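Local coordinates for protein putative hydantoin racemase (Klebsiella pneumoniae subsp. pneumoniae, PDB 3QVK) that probably catalyses the interconversion of the D and L forms of 5-monosubstituted hydantoins, at residues 144-149 with 156-161; 91-96 with 209-214. All coordinates share one frame; numbering follows the deposited sequence.

Contact 1. Residues 144-149 with 156-161; sequences IDLPVL and GLAQEK. With 2AL (1-(2,5-dioxo-2,5-dihydro-1H-imidazol-4-yl)urea), chain C.
Leu146 and Ile144 hold the loop against the first turns of helix 157-172 by apolar packing. Leu146 does this with one methyl, CD1. Leu146 CD1 lies 3.8 Å from Ala158 CA and 4.0 Å from Leu157 CD2. Leu146 CD1 also meets the aliphatic part of Lys161, at 3.7 Å from Lys161 CD, and the two side chains cross at about a right angle. Ile144 works with two branches. Its CG1 stands between the backbone N and the carbonyl carbon (chi1 57°). At the end of that branch, Ile144 CD1 lies 4.1 Å from Ala158 CB. Ile144 CG2 packs on the backbone at the other end of the segment, 3.7 Å from Lys161 O.

The ligand is met by van der Waals contact. Val148 turns away from the helix, and Val148 CG2 lies 3.5 Å from N1 of 2AL. Its CG1 touches the ring near C8. The backbone N of Val148 is hydrogen-bonded to Glu46.

Ile144 still bonds by its backbone to Thr116, at the end of strand 112-116. The contact packs the start of the loop that follows strand 138-143, outermost in its sheet within this chain, against helix 157-172. Val148 and Leu149 touch Met15 of helix 13-26.

Contact 2. Residues 91-96 with 209-214; sequences QGPVIG and KMVESL
Strand 94-96 and helix segment 209-214 run nearly antiparallel, at 153°, with axes 8.6 Å apart at the closest approach, and Pro93 lies level with Val211. Ile95 touches three residues of the helix: Met210, Val211 and Leu214. Ile95 CG1, anti to the carbonyl carbon (chi1 -50°), lies 3.7 Å from Val211 CG2, and the two side chains slide past each other in opposite directions. CG1 and CG2 of Ile95 both rest on CB of Met210, whose side chain crosses that of Ile95 at about a right angle. Beyond CB the Met210 chain bends at chi2 and chi3 and leads away from the strand; its side chain also touches Met104 of helix 97-108. Ile95 and Leu214 meet tip to tip, with the two CD1 methyls 3.8 Å apart. Leu214 CD1 also lies 3.8 Å from Pro93 CB.

Two polar links run along the helix. Lys209 O accepts from Ser213 N at 2.9 Å and Ser213 OG at 2.7 Å, from opposite faces of the carbonyl plane. Lys209 NZ forms a salt bridge of 2.7 Å with Glu212 OE1, on its syn side. Outside the helix, Lys209 NZ bonds to Val26 O, and Glu212 OE2 to Thr31 and Ala28.

All five touching residues are buried. Met210 and Ser213 also meet Ser213 of the second subunit, and Ile95 meets its Met107. Helix 203-216, late in the chain, returns to the sheet of the first part, over 94-96, its edge strand within this chain. Two parallel sheets of order 2-1-3-4 are consistent with the Asp/Glu/hydantoin racemase family.

The two contacts lie on opposite sides of the chain's centre, with their own centres 29 Å apart. Their nearest atoms are about 15 Å apart, so they do not touch. Contact 1 lies beside the sheet edged by 138-143, in the loop and helix that follow it, and contact 2 belongs to the sheet that ends in 94-96. In contact 1, Val148 meets the bound 2AL with its methyl groups. Hydrogen bonds to 2AL come from Asn10, Ile45, Phe78 and Gly183. Contact 2 is more remote, with the Ile95 side chain about 14 Å from 2AL, and it borders the second subunit instead. One contact therefore adjoins the ligand pocket, while the other joins core packing to a subunit interface.

Contact 1. Residues 144-149 with 156-161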
ATOM      1  N   ILE A 144     -17.551  19.987  -8.737  1.00 32.92           N
ATOM      2  CA  ILE A 144     -18.785  20.620  -9.219  1.00 33.39           C
ATOM      3  C   ILE A 144     -18.640  21.287 -10.592  1.00 33.69           C
ATOM      4  O   ILE A 144     -19.617  21.796 -11.149  1.00 33.84           O
ATOM      5  CB  ILE A 144     -19.371  21.632  -8.187  1.00 33.35           C
ATOM      6  CG1 ILE A 144     -18.347  22.723  -7.838  1.00 33.40           C
ATOM      7  CG2 ILE A 144     -19.864  20.894  -6.937  1.00 33.48           C
ATOM      8  CD1 ILE A 144     -18.945  23.960  -7.178  1.00 33.56           C
ATOM      9  N   ASP A 145     -17.416  21.268 -11.124  1.00 34.01           N
ATOM     10  CA  ASP A 145     -17.073  21.831 -12.442  1.00 34.30           C
ATOM     11  C   ASP A 145     -17.379  23.331 -12.580  1.00 34.37           C
ATOM     12  O   ASP A 145     -17.905  23.789 -13.599  1.00 34.31           O
ATOM     13  CB  ASP A 145     -17.700  21.014 -13.587  1.00 34.42           C
ATOM     14  CG  ASP A 145     -16.985  21.220 -14.923  1.00 34.85           C
ATOM     15  OD1 ASP A 145     -17.524  20.768 -15.956  1.00 35.43           O
ATOM     16  OD2 ASP A 145     -15.892  21.830 -14.947  1.00 35.22           O
ATOM     17  N   LEU A 146     -17.045  24.082 -11.535  1.00 34.45           N
ATOM     18  CA  LEU A 146     -17.093  25.538 -11.564  1.00 34.59           C
ATOM     19  C   LEU A 146     -15.793  26.094 -10.990  1.00 34.69           C
ATOM     20  O   LEU A 146     -15.193  25.467 -10.111  1.00 34.75           O
ATOM     21  CB  LEU A 146     -18.293  26.069 -10.771  1.00 34.57           C
ATOM     22  CG  LEU A 146     -19.708  25.919 -11.343  1.00 34.61           C
ATOM     23  CD1 LEU A 146     -20.715  26.512 -10.374  1.00 34.61           C
ATOM     24  CD2 LEU A 146     -19.848  26.574 -12.717  1.00 34.55           C
ATOM     25  N   PRO A 147     -15.348  27.270 -11.482  1.00 34.77           N
ATOM     26  CA  PRO A 147     -14.138  27.896 -10.941  1.00 34.78           C
ATOM     27  C   PRO A 147     -14.263  28.190  -9.446  1.00 34.82           C
ATOM     28  O   PRO A 147     -15.374  28.355  -8.939  1.00 34.77           O
ATOM     29  CB  PRO A 147     -14.024  29.202 -11.739  1.00 34.80           C
ATOM     30  CG  PRO A 147     -15.383  29.431 -12.319  1.00 34.88           C
ATOM     31  CD  PRO A 147     -15.930  28.068 -12.577  1.00 34.76           C
ATOM     32  N   VAL A 148     -13.126  28.247  -8.757  1.00 34.88           N
ATOM     33  CA  VAL A 148     -13.086  28.463  -7.305  1.00 35.01           C
ATOM     34  C   VAL A 148     -13.883  29.699  -6.866  1.00 35.04           C
ATOM     35  O   VAL A 148     -14.651  29.642  -5.901  1.00 34.95           O
ATOM     36  CB  VAL A 148     -11.620  28.538  -6.788  1.00 34.96           C
ATOM     37  CG1 VAL A 148     -11.568  28.958  -5.323  1.00 35.15           C
ATOM     38  CG2 VAL A 148     -10.925  27.196  -6.970  1.00 35.10           C
ATOM     39  N   LEU A 149     -13.718  30.799  -7.599  1.00 35.15           N
ATOM     40  CA  LEU A 149     -14.333  32.079  -7.237  1.00 35.29           C
ATOM     41  C   LEU A 149     -15.837  32.172  -7.531  1.00 35.44           C
ATOM     42  O   LEU A 149     -16.470  33.182  -7.216  1.00 35.46           O
ATOM     43  CB  LEU A 149     -13.574  33.245  -7.889  1.00 35.17           C
ATOM     44  CG  LEU A 149     -12.098  33.411  -7.502  1.00 35.08           C
ATOM     45  CD1 LEU A 149     -11.435  34.480  -8.353  1.00 35.01           C
ATOM     46  CD2 LEU A 149     -11.928  33.721  -6.015  1.00 34.91           C
ATOM     47  N   GLY A 156     -25.182  32.033  -6.142  1.00 38.99           N
ATOM     48  CA  GLY A 156     -25.651  30.909  -5.332  1.00 38.80           C
ATOM     49  C   GLY A 156     -25.646  29.589  -6.083  1.00 38.69           C
ATOM     50  O   GLY A 156     -26.076  28.564  -5.549  1.00 38.71           O
ATOM     51  N   LEU A 157     -25.155  29.620  -7.323  1.00 38.55           N
ATOM     52  CA  LEU A 157     -25.110  28.441  -8.190  1.00 38.43           C
ATOM     53  C   LEU A 157     -24.142  27.378  -7.672  1.00 38.28           C
ATOM     54  O   LEU A 157     -24.485  26.196  -7.620  1.00 38.20           O
ATOM     55  CB  LEU A 157     -24.744  28.844  -9.626  1.00 38.48           C
ATOM     56  CG  LEU A 157     -24.719  27.763 -10.714  1.00 38.67           C
ATOM     57  CD1 LEU A 157     -26.125  27.294 -11.078  1.00 38.80           C
ATOM     58  CD2 LEU A 157     -23.987  28.268 -11.950  1.00 38.92           C
ATOM     59  N   ALA A 158     -22.938  27.808  -7.291  1.00 38.09           N
ATOM     60  CA  ALA A 158     -21.918  26.903  -6.761  1.00 37.93           C
ATOM     61  C   ALA A 158     -22.366  26.256  -5.452  1.00 37.84           C
ATOM     62  O   ALA A 158     -22.134  25.066  -5.236  1.00 37.78           O
ATOM     63  CB  ALA A 158     -20.596  27.633  -6.578  1.00 37.89           C
ATOM     64  N   GLN A 159     -23.015  27.045  -4.597  1.00 37.73           N
ATOM     65  CA  GLN A 159     -23.548  26.568  -3.320  1.00 37.72           C
ATOM     66  C   GLN A 159     -24.622  25.496  -3.513  1.00 37.72           C
ATOM     67  O   GLN A 159     -24.647  24.500  -2.786  1.00 37.64           O
ATOM     68  CB  GLN A 159     -24.108  27.735  -2.495  1.00 37.69           C
ATOM     69  CG  GLN A 159     -23.050  28.624  -1.831  1.00 37.72           C
ATOM     70  CD  GLN A 159     -22.401  29.625  -2.781  1.00 37.78           C
ATOM     71  OE1 GLN A 159     -22.821  29.785  -3.930  1.00 37.92           O
ATOM     72  NE2 GLN A 159     -21.369  30.305  -2.298  1.00 37.59           N
ATOM     73  N   GLU A 160     -25.499  25.707  -4.493  1.00 37.69           N
ATOM     74  CA  GLU A 160     -26.550  24.744  -4.817  1.00 37.75           C
ATOM     75  C   GLU A 160     -25.972  23.469  -5.434  1.00 37.65           C
ATOM     76  O   GLU A 160     -26.447  22.367  -5.149  1.00 37.53           O
ATOM     77  CB  GLU A 160     -27.603  25.373  -5.740  1.00 37.82           C
ATOM     78  CG  GLU A 160     -28.782  24.457  -6.108  1.00 38.35           C
ATOM     79  CD  GLU A 160     -29.524  23.895  -4.898  1.00 39.10           C
ATOM     80  OE1 GLU A 160     -29.713  24.627  -3.901  1.00 39.49           O
ATOM     81  OE2 GLU A 160     -29.930  22.715  -4.950  1.00 39.64           O
ATOM     82  N   LYS A 161     -24.947  23.628  -6.271  1.00 37.58           N
ATOM     83  CA  LYS A 161     -24.258  22.489  -6.879  1.00 37.61           C
ATOM     84  C   LYS A 161     -23.518  21.639  -5.847  1.00 37.50           C
ATOM     85  O   LYS A 161     -23.445  20.418  -5.987  1.00 37.50           O
ATOM     86  CB  LYS A 161     -23.308  22.951  -7.985  1.00 37.68           C
ATOM     87  CG  LYS A 161     -23.981  23.120  -9.338  1.00 38.06           C
ATOM     88  CD  LYS A 161     -23.000  23.609 -10.388  1.00 38.86           C
ATOM     89  CE  LYS A 161     -23.557  23.447 -11.795  1.00 39.31           C
ATOM     90  NZ  LYS A 161     -23.433  22.042 -12.280  1.00 39.86           N
TER
HETATM   91  C4  2AL C 451      -8.656  26.142  -3.460  1.00 40.60           C
HETATM   92  C5  2AL C 451      -9.036  26.744  -2.273  1.00 40.34           C
HETATM   93  O5  2AL C 451      -9.454  26.171  -1.268  1.00 39.97           O
HETATM   94  N7  2AL C 451      -8.869  28.057  -2.403  1.00 40.16           N
HETATM   95  C8  2AL C 451      -8.398  28.246  -3.639  1.00 40.18           C
HETATM   96  O8  2AL C 451      -8.125  29.346  -4.115  1.00 39.82           O
HETATM   97  N9  2AL C 451      -8.261  27.093  -4.299  1.00 40.36           N
HETATM   98  N3  2AL C 451      -8.668  24.835  -3.735  1.00 40.93           N
HETATM   99  C2  2AL C 451      -9.748  24.202  -4.200  1.00 41.26           C
HETATM  100  N1  2AL C 451     -10.861  24.910  -4.372  1.00 41.29           N
HETATM  101  O2  2AL C 451      -9.717  22.998  -4.456  1.00 41.60           O

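Contact 2. Residues 91-96 with 209-214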
ATOM      1  N   GLN A  91       7.421  28.985  14.300  1.00 26.70           N
ATOM      2  CA  GLN A  91       7.686  28.384  15.601  1.00 27.00           C
ATOM      3  C   GLN A  91       6.427  27.682  16.105  1.00 26.77           C
ATOM      4  O   GLN A  91       6.485  26.539  16.558  1.00 26.77           O
ATOM      5  CB  GLN A  91       8.152  29.445  16.602  1.00 27.22           C
ATOM      6  CG  GLN A  91       8.779  28.872  17.868  1.00 28.61           C
ATOM      7  CD  GLN A  91       9.440  29.929  18.733  1.00 30.34           C
ATOM      8  OE1 GLN A  91       8.899  31.018  18.935  1.00 31.11           O
ATOM      9  NE2 GLN A  91      10.618  29.607  19.256  1.00 31.28           N
ATOM     10  N   GLY A  92       5.293  28.376  16.016  1.00 26.54           N
ATOM     11  CA  GLY A  92       3.997  27.801  16.360  1.00 26.31           C
ATOM     12  C   GLY A  92       3.533  26.800  15.313  1.00 26.11           C
ATOM     13  O   GLY A  92       4.070  26.775  14.203  1.00 26.20           O
ATOM     14  N   PRO A  93       2.533  25.967  15.660  1.00 25.81           N
ATOM     15  CA  PRO A  93       2.023  24.951  14.740  1.00 25.60           C
ATOM     16  C   PRO A  93       1.357  25.545  13.498  1.00 25.33           C
ATOM     17  O   PRO A  93       0.739  26.611  13.572  1.00 25.27           O
ATOM     18  CB  PRO A  93       0.991  24.197  15.584  1.00 25.59           C
ATOM     19  CG  PRO A  93       0.595  25.158  16.654  1.00 25.79           C
ATOM     20  CD  PRO A  93       1.842  25.920  16.962  1.00 25.82           C
ATOM     21  N   VAL A  94       1.501  24.852  12.371  1.00 25.03           N
ATOM     22  CA  VAL A  94       0.871  25.247  11.112  1.00 24.71           C
ATOM     23  C   VAL A  94      -0.030  24.112  10.632  1.00 24.60           C
ATOM     24  O   VAL A  94       0.437  22.992  10.413  1.00 24.48           O
ATOM     25  CB  VAL A  94       1.913  25.594  10.017  1.00 24.67           C
ATOM     26  CG1 VAL A  94       1.224  26.169   8.784  1.00 24.54           C
ATOM     27  CG2 VAL A  94       2.951  26.576  10.544  1.00 24.49           C
ATOM     28  N   ILE A  95      -1.319  24.412  10.478  1.00 24.46           N
ATOM     29  CA  ILE A  95      -2.314  23.412  10.085  1.00 24.30           C
ATOM     30  C   ILE A  95      -2.963  23.779   8.750  1.00 24.30           C
ATOM     31  O   ILE A  95      -3.439  24.901   8.571  1.00 24.28           O
ATOM     32  CB  ILE A  95      -3.420  23.236  11.175  1.00 24.27           C
ATOM     33  CG1 ILE A  95      -2.809  23.024  12.573  1.00 24.11           C
ATOM     34  CG2 ILE A  95      -4.389  22.105  10.808  1.00 24.32           C
ATOM     35  CD1 ILE A  95      -1.942  21.770  12.726  1.00 23.69           C
ATOM     36  N   GLY A  96      -2.971  22.830   7.818  1.00 24.25           N
ATOM     37  CA  GLY A  96      -3.666  23.008   6.545  1.00 24.28           C
ATOM     38  C   GLY A  96      -5.139  22.679   6.692  1.00 24.28           C
ATOM     39  O   GLY A  96      -5.514  21.874   7.548  1.00 24.27           O
ATOM     40  N   LYS A 209      -9.465  25.014  15.399  1.00 26.56           N
ATOM     41  CA  LYS A 209      -9.599  24.194  16.603  1.00 26.75           C
ATOM     42  C   LYS A 209      -8.359  23.338  16.861  1.00 26.83           C
ATOM     43  O   LYS A 209      -8.005  23.093  18.016  1.00 26.82           O
ATOM     44  CB  LYS A 209     -10.853  23.313  16.536  1.00 26.77           C
ATOM     45  CG  LYS A 209     -12.173  24.050  16.260  1.00 26.84           C
ATOM     46  CD  LYS A 209     -12.377  25.299  17.124  1.00 27.15           C
ATOM     47  CE  LYS A 209     -12.753  24.960  18.557  1.00 27.09           C
ATOM     48  NZ  LYS A 209     -12.882  26.193  19.383  1.00 27.23           N
ATOM     49  N   MET A 210      -7.702  22.898  15.787  1.00 26.97           N
ATOM     50  CA  MET A 210      -6.462  22.129  15.899  1.00 27.14           C
ATOM     51  C   MET A 210      -5.320  22.973  16.463  1.00 27.18           C
ATOM     52  O   MET A 210      -4.558  22.502  17.309  1.00 27.09           O
ATOM     53  CB  MET A 210      -6.064  21.507  14.555  1.00 27.23           C
ATOM     54  CG  MET A 210      -7.003  20.414  14.033  1.00 27.71           C
ATOM     55  SD  MET A 210      -7.387  19.092  15.205  1.00 28.94           S
ATOM     56  CE  MET A 210      -8.914  19.698  15.928  1.00 29.02           C
ATOM     57  N   VAL A 211      -5.209  24.216  15.993  1.00 27.22           N
ATOM     58  CA  VAL A 211      -4.205  25.152  16.505  1.00 27.38           C
ATOM     59  C   VAL A 211      -4.459  25.446  17.986  1.00 27.45           C
ATOM     60  O   VAL A 211      -3.535  25.388  18.799  1.00 27.45           O
ATOM     61  CB  VAL A 211      -4.153  26.473  15.686  1.00 27.35           C
ATOM     62  CG1 VAL A 211      -3.198  27.470  16.330  1.00 27.44           C
ATOM     63  CG2 VAL A 211      -3.727  26.203  14.250  1.00 27.22           C
ATOM     64  N   GLU A 212      -5.714  25.741  18.325  1.00 27.62           N
ATOM     65  CA  GLU A 212      -6.122  25.969  19.715  1.00 27.80           C
ATOM     66  C   GLU A 212      -5.802  24.769  20.603  1.00 27.84           C
ATOM     67  O   GLU A 212      -5.305  24.932  21.720  1.00 27.84           O
ATOM     68  CB  GLU A 212      -7.617  26.286  19.797  1.00 27.85           C
ATOM     69  CG  GLU A 212      -7.988  27.695  19.355  1.00 28.21           C
ATOM     70  CD  GLU A 212      -9.487  27.930  19.329  1.00 28.84           C
ATOM     71  OE1 GLU A 212     -10.251  26.950  19.208  1.00 29.07           O
ATOM     72  OE2 GLU A 212      -9.907  29.101  19.423  1.00 29.09           O
ATOM     73  N   SER A 213      -6.085  23.571  20.094  1.00 27.84           N
ATOM     74  CA  SER A 213      -5.817  22.326  20.811  1.00 27.92           C
ATOM     75  C   SER A 213      -4.330  22.143  21.103  1.00 27.99           C
ATOM     76  O   SER A 213      -3.950  21.876  22.242  1.00 27.99           O
ATOM     77  CB  SER A 213      -6.352  21.127  20.024  1.00 27.87           C
ATOM     78  OG  SER A 213      -7.763  21.176  19.924  1.00 27.66           O
ATOM     79  N   LEU A 214      -3.500  22.301  20.072  1.00 28.11           N
ATOM     80  CA  LEU A 214      -2.052  22.130  20.201  1.00 28.17           C
ATOM     81  C   LEU A 214      -1.415  23.142  21.156  1.00 28.27           C
ATOM     82  O   LEU A 214      -0.517  22.791  21.926  1.00 28.20           O
ATOM     83  CB  LEU A 214      -1.374  22.173  18.825  1.00 28.18           C
ATOM     84  CG  LEU A 214      -1.614  20.973  17.899  1.00 28.25           C
ATOM     85  CD1 LEU A 214      -1.322  21.338  16.452  1.00 28.27           C
ATOM     86  CD2 LEU A 214      -0.801  19.752  18.322  1.00 27.96           C
TER